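Local coordinates for methyl-CpG-binding domain protein 3 (Homo sapiens, PDB 6CCG) that binds DNA carrying methylated CpG through its methyl-CpG-binding domain and probably takes part in the control of transcription, at residues 8-13 against 62-67; 15-20 against 49-54. All coordinates share one frame; numbering follows the deposited sequence. Where two conformers were deposited one is given.

Contact 1: residues 8-13 against 62-67; sequences WECPAL and STFDFR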
loop_
_atom_site.group_PDB
_atom_site.type_symbol
_atom_site.label_atom_id
_atom_site.label_comp_id
_atom_site.label_asym_id
_atom_site.label_seq_id
_atom_site.Cartn_x
_atom_site.Cartn_y
_atom_site.Cartn_z
ATOM N N TRP A 8 -2.872 5.527 7.257
ATOM C CA TRP A 8 -4.246 6.066 7.152
ATOM C C TRP A 8 -4.888 5.790 5.768
ATOM O O TRP A 8 -4.328 5.031 4.948
ATOM C CB TRP A 8 -4.291 7.560 7.552
ATOM C CG TRP A 8 -3.430 8.505 6.767
ATOM C CD1 TRP A 8 -3.774 9.178 5.633
ATOM C CD2 TRP A 8 -2.112 8.961 7.123
ATOM N NE1 TRP A 8 -2.744 10.007 5.232
ATOM C CE2 TRP A 8 -1.710 9.896 6.126
ATOM C CE3 TRP A 8 -1.233 8.672 8.184
ATOM C CZ2 TRP A 8 -0.457 10.541 6.151
ATOM C CZ3 TRP A 8 0.018 9.307 8.212
ATOM C CH2 TRP A 8 0.397 10.234 7.190
ATOM N N GLU A 9 -6.081 6.356 5.544
ATOM C CA GLU A 9 -6.843 6.088 4.322
ATOM C C GLU A 9 -6.025 6.400 3.068
ATOM O O GLU A 9 -5.331 7.430 3.000
ATOM C CB GLU A 9 -8.171 6.879 4.315
ATOM C CG GLU A 9 -9.207 6.378 5.313
ATOM C CD GLU A 9 -9.661 4.929 5.058
ATOM O OE1 GLU A 9 -9.980 4.591 3.895
ATOM O OE2 GLU A 9 -9.687 4.126 6.041
ATOM N N CYS A 10 -6.067 5.477 2.103
ATOM C CA CYS A 10 -5.446 5.682 0.800
ATOM C C CYS A 10 -6.566 6.145 -0.148
ATOM O O CYS A 10 -7.405 5.338 -0.514
ATOM C CB CYS A 10 -4.836 4.402 0.269
ATOM S SG CYS A 10 -4.005 4.682 -1.294
ATOM N N PRO A 11 -6.562 7.423 -0.532
ATOM C CA PRO A 11 -7.628 7.920 -1.391
ATOM C C PRO A 11 -7.584 7.379 -2.824
ATOM O O PRO A 11 -8.543 7.490 -3.509
ATOM C CB PRO A 11 -7.430 9.441 -1.366
ATOM C CG PRO A 11 -6.024 9.659 -0.991
ATOM C CD PRO A 11 -5.614 8.506 -0.137
ATOM N N ALA A 12 -6.464 6.816 -3.257
ATOM C CA ALA A 12 -6.388 6.198 -4.578
ATOM C C ALA A 12 -7.142 4.842 -4.679
ATOM O O ALA A 12 -7.319 4.343 -5.770
ATOM C CB ALA A 12 -4.938 6.023 -4.989
ATOM N N LEU A 13 -7.534 4.263 -3.537
ATOM C CA LEU A 13 -8.223 2.959 -3.466
ATOM C C LEU A 13 -9.668 3.157 -2.919
ATOM O O LEU A 13 -10.012 4.244 -2.481
ATOM C CB LEU A 13 -7.417 1.998 -2.568
ATOM C CG LEU A 13 -5.976 1.698 -3.020
ATOM C CD1 LEU A 13 -5.259 0.894 -1.963
ATOM C CD2 LEU A 13 -5.960 0.952 -4.338
ATOM N N SER A 62 -3.833 -0.355 -13.398
ATOM C CA SER A 62 -2.712 -0.333 -14.357
ATOM C C SER A 62 -1.708 0.816 -14.084
ATOM O O SER A 62 -0.501 0.624 -14.230
ATOM C CB SER A 62 -3.225 -0.271 -15.789
ATOM O OG SER A 62 -4.096 0.823 -15.964
ATOM N N THR A 63 -2.209 1.981 -13.658
ATOM C CA THR A 63 -1.350 3.151 -13.349
ATOM C C THR A 63 -1.202 3.450 -11.843
ATOM O O THR A 63 -0.747 4.531 -11.472
ATOM C CB THR A 63 -1.890 4.412 -14.039
ATOM O OG1 THR A 63 -3.206 4.693 -13.557
ATOM C CG2 THR A 63 -1.898 4.241 -15.552
ATOM N N PHE A 64 -1.602 2.504 -10.986
ATOM C CA PHE A 64 -1.459 2.641 -9.551
ATOM C C PHE A 64 -0.000 2.299 -9.156
ATOM O O PHE A 64 0.483 1.202 -9.421
ATOM C CB PHE A 64 -2.418 1.726 -8.808
ATOM C CG PHE A 64 -2.291 1.796 -7.312
ATOM C CD1 PHE A 64 -2.712 2.939 -6.611
ATOM C CD2 PHE A 64 -1.750 0.754 -6.602
ATOM C CE1 PHE A 64 -2.592 3.019 -5.218
ATOM C CE2 PHE A 64 -1.629 0.820 -5.207
ATOM C CZ PHE A 64 -2.062 1.957 -4.515
ATOM N N ASP A 65 0.664 3.262 -8.534
ATOM C CA ASP A 65 2.069 3.115 -8.093
ATOM C C ASP A 65 2.029 2.646 -6.662
ATOM O O ASP A 65 1.745 3.425 -5.742
ATOM C CB ASP A 65 2.805 4.440 -8.228
ATOM C CG ASP A 65 4.324 4.328 -7.851
ATOM O OD1 ASP A 65 4.652 3.869 -6.768
ATOM O OD2 ASP A 65 5.133 4.650 -8.664
ATOM N N PHE A 66 2.286 1.360 -6.474
ATOM C CA PHE A 66 2.201 0.727 -5.169
ATOM C C PHE A 66 3.088 1.472 -4.168
ATOM O O PHE A 66 2.677 1.744 -3.052
ATOM C CB PHE A 66 2.620 -0.739 -5.282
ATOM C CG PHE A 66 2.466 -1.535 -4.010
ATOM C CD1 PHE A 66 3.500 -1.579 -3.056
ATOM C CD2 PHE A 66 1.313 -2.256 -3.775
ATOM C CE1 PHE A 66 3.350 -2.330 -1.889
ATOM C CE2 PHE A 66 1.147 -3.003 -2.595
ATOM C CZ PHE A 66 2.172 -3.051 -1.655
ATOM N N ARG A 67 4.274 1.842 -4.602
ATOM C CA ARG A 67 5.268 2.438 -3.686
ATOM C C ARG A 67 4.769 3.782 -3.131
ATOM O O ARG A 67 4.879 4.014 -1.916
ATOM C CB ARG A 67 6.613 2.595 -4.387
ATOM C CG ARG A 67 7.765 3.046 -3.467
ATOM C CD ARG A 67 9.066 3.162 -4.248
ATOM N NE ARG A 67 9.001 4.201 -5.320
ATOM C CZ ARG A 67 9.063 5.539 -5.130
ATOM N NH1 ARG A 67 9.189 6.079 -3.896
ATOM N NH2 ARG A 67 8.980 6.364 -6.191
#

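Contact 2: residues 15-20 against 49-54; sequences QGWERE and PQLARY. With nucleotides of chain D.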
loop_
_atom_site.group_PDB
_atom_site.type_symbol
_atom_site.label_atom_id
_atom_site.label_comp_id
_atom_site.label_asym_id
_atom_site.label_seq_id
_atom_site.Cartn_x
_atom_site.Cartn_y
_atom_site.Cartn_z
ATOM N N GLN A 15 -13.219 3.093 -0.675
ATOM C CA GLN A 15 -13.544 3.483 0.713
ATOM C C GLN A 15 -13.091 2.433 1.703
ATOM O O GLN A 15 -13.310 1.229 1.506
ATOM C CB GLN A 15 -15.066 3.721 0.879
ATOM N N GLY A 16 -12.399 2.890 2.743
ATOM C CA GLY A 16 -11.923 2.032 3.817
ATOM C C GLY A 16 -10.556 1.372 3.640
ATOM O O GLY A 16 -10.072 0.768 4.576
ATOM N N TRP A 17 -9.935 1.467 2.446
ATOM C CA TRP A 17 -8.599 0.887 2.247
ATOM C C TRP A 17 -7.561 1.851 2.832
ATOM O O TRP A 17 -7.664 3.075 2.652
ATOM C CB TRP A 17 -8.286 0.623 0.775
ATOM C CG TRP A 17 -8.917 -0.626 0.229
ATOM C CD1 TRP A 17 -10.236 -0.775 -0.182
ATOM C CD2 TRP A 17 -8.283 -1.880 -0.007
ATOM N NE1 TRP A 17 -10.440 -2.049 -0.653
ATOM C CE2 TRP A 17 -9.274 -2.755 -0.556
ATOM C CE3 TRP A 17 -6.982 -2.372 0.196
ATOM C CZ2 TRP A 17 -8.994 -4.084 -0.903
ATOM C CZ3 TRP A 17 -6.708 -3.673 -0.143
ATOM C CH2 TRP A 17 -7.733 -4.529 -0.701
ATOM N N GLU A 18 -6.580 1.302 3.515
ATOM C CA GLU A 18 -5.525 2.135 4.143
ATOM C C GLU A 18 -4.153 1.780 3.631
ATOM O O GLU A 18 -3.927 0.634 3.189
ATOM C CB GLU A 18 -5.605 1.995 5.651
ATOM C CG GLU A 18 -6.811 2.701 6.233
ATOM C CD GLU A 18 -7.022 2.447 7.702
ATOM O OE1 GLU A 18 -6.210 1.741 8.346
ATOM O OE2 GLU A 18 -8.016 2.969 8.211
ATOM N N ARG A 19 -3.237 2.775 3.670
ATOM C CA ARG A 19 -1.833 2.613 3.263
ATOM C C ARG A 19 -0.919 2.830 4.503
ATOM O O ARG A 19 -1.192 3.681 5.314
ATOM C CB ARG A 19 -1.461 3.651 2.181
ATOM C CG ARG A 19 0.000 3.622 1.723
ATOM C CD ARG A 19 0.259 4.552 0.509
ATOM N NE ARG A 19 1.681 4.527 0.132
ATOM C CZ ARG A 19 2.635 5.248 0.715
ATOM N NH1 ARG A 19 2.355 6.101 1.721
ATOM N NH2 ARG A 19 3.892 5.136 0.284
ATOM N N GLU A 20 0.133 2.023 4.616
ATOM C CA GLU A 20 1.052 2.082 5.750
ATOM C C GLU A 20 2.480 2.061 5.240
ATOM O O GLU A 20 2.805 1.296 4.326
ATOM C CB GLU A 20 0.833 0.900 6.707
ATOM C CG GLU A 20 1.820 0.801 7.868
ATOM C CD GLU A 20 1.579 -0.433 8.700
ATOM O OE1 GLU A 20 1.803 -1.560 8.190
ATOM O OE2 GLU A 20 1.162 -0.281 9.862
ATOM N N PRO A 49 0.997 -7.247 -7.202
ATOM C CA PRO A 49 0.254 -8.418 -7.763
ATOM C C PRO A 49 -0.730 -8.987 -6.777
ATOM O O PRO A 49 -1.880 -9.294 -7.158
ATOM C CB PRO A 49 1.359 -9.425 -8.057
ATOM C CG PRO A 49 2.576 -8.590 -8.275
ATOM C CD PRO A 49 2.453 -7.427 -7.332
ATOM N N GLN A 50 -0.315 -9.106 -5.515
ATOM C CA GLN A 50 -1.227 -9.543 -4.437
ATOM C C GLN A 50 -2.494 -8.661 -4.346
ATOM O O GLN A 50 -3.596 -9.177 -4.336
ATOM C CB GLN A 50 -0.504 -9.556 -3.106
ATOM C CG GLN A 50 -1.245 -10.260 -1.997
ATOM C CD GLN A 50 -0.614 -10.077 -0.644
ATOM O OE1 GLN A 50 0.195 -9.133 -0.433
ATOM N NE2 GLN A 50 -0.985 -10.980 0.323
ATOM N N LEU A 51 -2.294 -7.333 -4.286
ATOM C CA LEU A 51 -3.397 -6.353 -4.292
ATOM C C LEU A 51 -4.320 -6.470 -5.513
ATOM O O LEU A 51 -5.534 -6.305 -5.388
ATOM C CB LEU A 51 -2.838 -4.927 -4.264
ATOM C CG LEU A 51 -3.714 -3.763 -3.850
ATOM C CD1 LEU A 51 -4.381 -4.026 -2.503
ATOM C CD2 LEU A 51 -2.838 -2.483 -3.765
ATOM N N ALA A 52 -3.727 -6.710 -6.686
ATOM C CA ALA A 52 -4.450 -6.741 -7.912
ATOM C C ALA A 52 -5.442 -7.965 -7.979
ATOM O O ALA A 52 -6.500 -7.883 -8.624
ATOM C CB ALA A 52 -3.495 -6.735 -9.091
ATOM N N ARG A 53 -5.128 -9.038 -7.269
ATOM C CA ARG A 53 -6.088 -10.186 -7.139
ATOM C C ARG A 53 -7.408 -9.828 -6.381
ATOM O O ARG A 53 -8.425 -10.467 -6.593
ATOM C CB ARG A 53 -5.373 -11.387 -6.478
ATOM C CG ARG A 53 -4.312 -12.026 -7.387
ATOM C CD ARG A 53 -3.911 -13.401 -6.908
ATOM N NE ARG A 53 -3.042 -13.346 -5.750
ATOM C CZ ARG A 53 -1.720 -13.116 -5.794
ATOM N NH1 ARG A 53 -1.013 -13.104 -4.657
ATOM N NH2 ARG A 53 -1.088 -12.893 -6.967
ATOM N N TYR A 54 -7.375 -8.804 -5.522
ATOM C CA TYR A 54 -8.590 -8.316 -4.797
ATOM C C TYR A 54 -9.297 -7.155 -5.513
ATOM O O TYR A 54 -10.530 -7.172 -5.668
ATOM C CB TYR A 54 -8.246 -7.957 -3.326
ATOM C CG TYR A 54 -7.973 -9.197 -2.541
ATOM C CD1 TYR A 54 -6.808 -9.932 -2.766
ATOM C CD2 TYR A 54 -8.914 -9.707 -1.614
ATOM C CE1 TYR A 54 -6.558 -11.135 -2.082
ATOM C CE2 TYR A 54 -8.679 -10.896 -0.928
ATOM C CZ TYR A 54 -7.478 -11.606 -1.164
ATOM O OH TYR A 54 -7.187 -12.794 -0.505
ATOM P P DG D 5 5.775 -5.599 -8.556
ATOM O OP1 DG D 5 5.393 -6.112 -9.902
ATOM O OP2 DG D 5 4.894 -4.687 -7.782
ATOM O "O5'" DG D 5 6.060 -6.867 -7.636
ATOM C "C5'" DG D 5 6.744 -7.990 -8.192
ATOM C "C4'" DG D 5 7.166 -8.955 -7.109
ATOM O "O4'" DG D 5 8.239 -8.391 -6.332
ATOM C "C3'" DG D 5 6.072 -9.343 -6.095
ATOM O "O3'" DG D 5 5.581 -10.644 -6.472
ATOM C "C2'" DG D 5 6.768 -9.192 -4.735
ATOM C "C1'" DG D 5 8.235 -9.064 -5.112
ATOM N N9 DG D 5 9.105 -8.334 -4.182
ATOM C C8 DG D 5 8.836 -7.155 -3.525
ATOM N N7 DG D 5 9.815 -6.767 -2.752
ATOM C C5 DG D 5 10.777 -7.758 -2.892
ATOM C C6 DG D 5 12.061 -7.896 -2.280
ATOM O O6 DG D 5 12.615 -7.141 -1.489
ATOM N N1 DG D 5 12.713 -9.048 -2.710
ATOM C C2 DG D 5 12.205 -9.953 -3.614
ATOM N N2 DG D 5 12.990 -11.001 -3.915
ATOM N N3 DG D 5 11.003 -9.850 -4.167
ATOM C C4 DG D 5 10.355 -8.731 -3.772
#

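Contact 1: residues 8-13 against 62-67
Phe64 extends its ring away from its own backbone N (chi1 178°), reaching from the weakly bonded strand at about 64-65 to Leu13, whose own CG stands beside the backbone N and anti to the carbonyl carbon (chi1 -60°). The two side chains cross at about a right angle. Methyl CD2 of Leu13 sits over one face of the Phe64 ring in a CH-pi contact, 4.2 Å from the ring centroid and 19° off its normal, displaced toward the rim and equally near CE1 and CZ. Ala12 comes in at the edge instead, its CB lying 3.8 Å from Phe64 CE1. Cys10 SG is another neighbour near the ring plane, at a looser 4.5 Å from the same CE1. The three partners are gathered by a type I beta turn from Cys10 to Leu13, closed by the bond Leu13 N to Cys10 O (3.2 Å), just after strand 6-9. Leu51 of helix 48-55 and Met71 also touch Phe64, placing the ring inside the methyl-CpG-binding domain where this turn, the helix and the C-terminal hairpin converge. No hydrogen bond links the two segments; apolar fit between a ring, methyls and a sulfur, mostly buried, is therefore what joins them.

Contact 2: residues 15-20 against 49-54
The indole of Trp17 meets Leu51 and Tyr54, both carried by helix 48-55, while Pro49 on the same helix turns to the DNA. Pro49 brings its ring alongside the sugar-phosphate backbone of nucleotide DG5 of chain D, with CD 3.7 Å from O5' of DG5, a van der Waals contact. With a glycine here, CG and CD are gone, and the DG5 backbone would probably lose the apolar contact of this ring, and the main chain the restraint the ring puts on its rotation. Gln50 serves the preceding loop, its OE1 accepting a hydrogen bond from Arg46 N and its backbone N pairing with Ser47 OG. Leu51 makes the main contact. CG stands anti to the backbone N (chi1 -162°), and the next torsion (chi2 53°) helps carry CD1 to the six-membered ring of Trp17, where it approaches CZ3 obliquely at a tight 3.3 Å; CH2 of Trp17 follows at 3.8 Å from the same methyl. The two side chains run past each other in opposite directions. This is the alpha/beta design of the methyl-CpG-binding domain, in which the helix packs beside an antiparallel sheet, and Trp17, just ahead of strand 18-23, bridges the two. Phe45 of strand 44-45 joins them, touching Leu51 and meeting the indole with planes at about 40°. Further on, the guanidinium of Arg53 lies back over its own helix, one face covered by Pro49 O and Gln50 CA, while Arg53 N bonds Pro49 O (3.3 Å). Tyr54 offers its CB to the indole edge, 4.3 Å from CH2 of Trp17, but its ring leads away to an edge-to-face meeting with Phe45.

How the contacts relate
Along the chain, contact 2 is nested within the loop that contact 1 closes, and their centres lie 8 Å apart. Leu51 connects them directly: one methyl serves contact 2, whereas the other, CD2, comes 3.8 Å from Phe64 CE2. On the sheet side, strands 6-9 and 18-23 are antiparallel neighbours, paired where Trp8 O lies 2.8 Å from Arg19 N, a probable hydrogen bond. Arg19 also ties segment 15-20 to segment 62-67, its NH2 standing 2.7 Å from Arg67 O. One segment of each contact also reaches the DNA: Arg67, in 62-67, packs on a phosphate, and Pro49, in 49-54, meets the backbone of DG5 of chain D.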